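Local coordinates for protein hydrogenase maturation factor (Thermoanaerobacter tengcongensis, PDB 3VTH) that probably transfers the carbamoyl group of carbamoyl phosphate, with ATP, to the C-terminal cysteine of HypE during [NiFe]-hydrogenase maturation, at residues G112-C117 and H175-H180. Numbering follows the deposited sequence.
Sequences GVCEDC and HDRRFH. With ZN (zinc ion), chain C.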
ATOM      1  N   GLY A 112       9.874 -12.029  -0.478  1.00 24.30           N
ATOM      2  CA  GLY A 112       9.967 -13.035  -1.534  1.00 24.92           C
ATOM      3  C   GLY A 112      11.228 -13.894  -1.454  1.00 25.52           C
ATOM      4  O   GLY A 112      12.229 -13.487  -0.862  1.00 25.46           O
ATOM      5  N   VAL A 113      11.154 -15.090  -2.031  1.00 26.10           N
ATOM      6  CA  VAL A 113      12.243 -16.073  -2.038  1.00 26.98           C
ATOM      7  C   VAL A 113      13.526 -15.449  -2.607  1.00 27.82           C
ATOM      8  O   VAL A 113      13.496 -14.822  -3.669  1.00 27.85           O
ATOM      9  CB  VAL A 113      11.868 -17.309  -2.883  1.00 27.70           C
ATOM     10  CG1 VAL A 113      12.930 -18.413  -2.765  1.00 28.55           C
ATOM     11  CG2 VAL A 113      10.483 -17.849  -2.482  1.00 27.91           C
ATOM     12  N   CYS A 114      14.636 -15.605  -1.883  1.00 28.02           N
ATOM     13  CA  CYS A 114      15.942 -15.122  -2.352  1.00 29.03           C
ATOM     14  C   CYS A 114      16.524 -16.045  -3.417  1.00 30.47           C
ATOM     15  O   CYS A 114      16.070 -17.179  -3.594  1.00 30.19           O
ATOM     16  CB  CYS A 114      16.932 -14.960  -1.176  1.00 29.01           C
ATOM     17  SG  CYS A 114      17.568 -16.511  -0.488  1.00 29.49           S
ATOM     18  N   GLU A 115      17.535 -15.569  -4.132  1.00 31.79           N
ATOM     19  CA  GLU A 115      18.137 -16.390  -5.186  1.00 34.00           C
ATOM     20  C   GLU A 115      18.820 -17.674  -4.669  1.00 33.37           C
ATOM     21  O   GLU A 115      18.838 -18.674  -5.364  1.00 33.81           O
ATOM     22  CB  GLU A 115      19.081 -15.565  -6.068  1.00 35.92           C
ATOM     23  CG  GLU A 115      20.445 -15.266  -5.461  1.00 41.04           C
ATOM     24  CD  GLU A 115      21.398 -14.581  -6.448  1.00 47.78           C
ATOM     25  OE1 GLU A 115      21.785 -15.208  -7.460  1.00 51.56           O
ATOM     26  OE2 GLU A 115      21.764 -13.414  -6.195  1.00 50.35           O
ATOM     27  N   ASP A 116      19.364 -17.649  -3.455  1.00 32.25           N
ATOM     28  CA  ASP A 116      20.005 -18.853  -2.882  1.00 32.22           C
ATOM     29  C   ASP A 116      18.987 -19.942  -2.555  1.00 31.42           C
ATOM     30  O   ASP A 116      19.224 -21.106  -2.841  1.00 31.83           O
ATOM     31  CB  ASP A 116      20.817 -18.529  -1.619  1.00 32.01           C
ATOM     32  CG  ASP A 116      22.012 -17.633  -1.901  1.00 33.96           C
ATOM     33  OD1 ASP A 116      22.792 -17.955  -2.802  1.00 36.42           O
ATOM     34  OD2 ASP A 116      22.161 -16.594  -1.229  1.00 36.15           O
ATOM     35  N   CYS A 117      17.862 -19.565  -1.949  1.00 29.96           N
ATOM     36  CA  CYS A 117      16.803 -20.536  -1.662  1.00 30.25           C
ATOM     37  C   CYS A 117      16.202 -21.088  -2.951  1.00 31.36           C
ATOM     38  O   CYS A 117      15.900 -22.270  -3.029  1.00 32.08           O
ATOM     39  CB  CYS A 117      15.700 -19.929  -0.784  1.00 28.36           C
ATOM     40  SG  CYS A 117      16.222 -19.728   0.950  1.00 29.36           S
ATOM     41  N   HIS A 175      29.784 -22.451   9.480  1.00 42.52           N
ATOM     42  CA  HIS A 175      30.053 -22.498   8.037  1.00 43.69           C
ATOM     43  C   HIS A 175      28.791 -22.693   7.180  1.00 42.37           C
ATOM     44  O   HIS A 175      28.853 -22.616   5.951  1.00 42.77           O
ATOM     45  CB  HIS A 175      31.081 -23.589   7.709  1.00 45.58           C
ATOM     46  CG  HIS A 175      32.461 -23.289   8.207  1.00 49.75           C
ATOM     47  ND1 HIS A 175      33.130 -24.106   9.096  1.00 52.79           N
ATOM     48  CD2 HIS A 175      33.300 -22.257   7.944  1.00 52.33           C
ATOM     49  CE1 HIS A 175      34.321 -23.595   9.351  1.00 54.57           C
ATOM     50  NE2 HIS A 175      34.448 -22.472   8.666  1.00 54.69           N
ATOM     51  N   ASP A 176      27.652 -22.950   7.812  1.00 40.98           N
ATOM     52  CA  ASP A 176      26.409 -23.122   7.055  1.00 39.87           C
ATOM     53  C   ASP A 176      25.722 -21.775   6.856  1.00 38.30           C
ATOM     54  O   ASP A 176      25.750 -20.915   7.734  1.00 37.63           O
ATOM     55  CB  ASP A 176      25.473 -24.134   7.731  1.00 39.28           C
ATOM     56  CG  ASP A 176      24.379 -24.639   6.793  1.00 39.84           C
ATOM     57  OD1 ASP A 176      23.472 -23.861   6.444  1.00 37.35           O
ATOM     58  OD2 ASP A 176      24.425 -25.823   6.403  1.00 41.97           O
ATOM     59  N   ARG A 177      25.094 -21.576   5.705  1.00 37.69           N
ATOM     60  CA  ARG A 177      24.451 -20.287   5.483  1.00 36.37           C
ATOM     61  C   ARG A 177      23.193 -20.127   6.331  1.00 34.27           C
ATOM     62  O   ARG A 177      22.707 -19.002   6.512  1.00 33.47           O
ATOM     63  CB  ARG A 177      24.207 -20.005   3.997  1.00 37.13           C
ATOM     64  CG  ARG A 177      23.013 -20.698   3.395  1.00 37.43           C
ATOM     65  CD  ARG A 177      22.871 -20.300   1.930  1.00 38.97           C
ATOM     66  NE  ARG A 177      21.566 -20.694   1.424  1.00 38.77           N
ATOM     67  CZ  ARG A 177      20.480 -19.932   1.488  1.00 37.17           C
ATOM     68  NH1 ARG A 177      20.538 -18.720   2.023  1.00 37.27           N
ATOM     69  NH2 ARG A 177      19.340 -20.376   1.001  1.00 36.42           N
ATOM     70  N   ARG A 178      22.699 -21.242   6.882  1.00 32.74           N
ATOM     71  CA  ARG A 178      21.571 -21.197   7.827  1.00 31.05           C
ATOM     72  C   ARG A 178      21.998 -21.226   9.305  1.00 30.81           C
ATOM     73  O   ARG A 178      21.177 -21.520  10.183  1.00 30.45           O
ATOM     74  CB  ARG A 178      20.558 -22.318   7.540  1.00 31.03           C
ATOM     75  CG  ARG A 178      19.713 -22.044   6.320  1.00 30.63           C
ATOM     76  CD  ARG A 178      18.730 -23.181   6.042  1.00 32.11           C
ATOM     77  NE  ARG A 178      17.894 -22.852   4.891  1.00 31.65           N
ATOM     78  CZ  ARG A 178      18.226 -23.118   3.632  1.00 31.30           C
ATOM     79  NH1 ARG A 178      19.383 -23.728   3.352  1.00 29.32           N
ATOM     80  NH2 ARG A 178      17.399 -22.765   2.655  1.00 29.37           N
ATOM     81  N   PHE A 179      23.267 -20.913   9.568  1.00 30.52           N
ATOM     82  CA  PHE A 179      23.757 -20.687  10.934  1.00 30.76           C
ATOM     83  C   PHE A 179      22.852 -19.688  11.658  1.00 29.71           C
ATOM     84  O   PHE A 179      22.651 -18.564  11.183  1.00 27.88           O
ATOM     85  CB  PHE A 179      25.192 -20.152  10.874  1.00 31.70           C
ATOM     86  CG  PHE A 179      25.845 -19.958  12.216  1.00 32.68           C
ATOM     87  CD1 PHE A 179      26.304 -18.701  12.595  1.00 34.56           C
ATOM     88  CD2 PHE A 179      26.045 -21.034  13.082  1.00 34.92           C
ATOM     89  CE1 PHE A 179      26.946 -18.510  13.833  1.00 32.83           C
ATOM     90  CE2 PHE A 179      26.685 -20.862  14.320  1.00 35.20           C
ATOM     91  CZ  PHE A 179      27.128 -19.595  14.694  1.00 35.63           C
ATOM     92  N   HIS A 180      22.289 -20.113  12.788  1.00 30.44           N
ATOM     93  CA  HIS A 180      21.344 -19.291  13.556  1.00 30.51           C
ATOM     94  C   HIS A 180      20.217 -18.655  12.735  1.00 30.26           C
ATOM     95  O   HIS A 180      19.801 -17.513  12.997  1.00 30.28           O
ATOM     96  CB  HIS A 180      22.099 -18.245  14.387  1.00 31.26           C
ATOM     97  CG  HIS A 180      22.642 -18.794  15.667  1.00 32.45           C
ATOM     98  ND1 HIS A 180      22.171 -18.402  16.901  1.00 33.32           N
ATOM     99  CD2 HIS A 180      23.578 -19.748  15.905  1.00 35.63           C
ATOM    100  CE1 HIS A 180      22.823 -19.057  17.847  1.00 35.75           C
ATOM    101  NE2 HIS A 180      23.681 -19.882  17.269  1.00 37.59           N
TER
HETATM  102 ZN    ZN C 801      16.348 -17.456   1.216  1.00 27.74          ZN
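Arg177 reaches from the second zinc finger of HypF to Cys117, a zinc ligand of the first. Cys114 and Cys117 form one CxxC pair of a four-cysteine zinc site; Cys136 and Cys139 form the other. Cys114 SG and Cys117 SG each bind the zinc ion at 2.3 Å. Arg177 NH2 makes a weak hydrogen bond to Cys117 SG, 3.2 Å long and bent to 147° at the hydrogen. The sulfur sits at the edge of the guanidinium, near its plane. Arg178 NH2 lies 3.7 Å from Cys117 SG. Asp116 CB lies over the centre of one face, 3.4 Å from Arg177 CZ. Asp116 OD2 stays 4.2 Å from Arg177 NH1 and well out of that plane, so the two probably attract by charge alone. Asp116 OD1 is instead in a salt bridge with Arg119. The Arg177 chain is extended from CG to NE, which brings NE across toward the first finger. Glu120 forms salt bridges with both Arg177 NE and Arg178 NH2. An alanine in place of Arg177 would probably leave Cys117 SG without this donor, Asp116 CB without the flat group packed on it, and Glu120 OE1 without its Arg177 partner. A type I turn from Asp176 to Phe179 presents both arginines. Within it, Asp176 OD1 accepts from Arg178 N in an Asx turn. In the first finger, Cys117 N donates to Cys114 SG at 3.4 Å, capping helix 115-121.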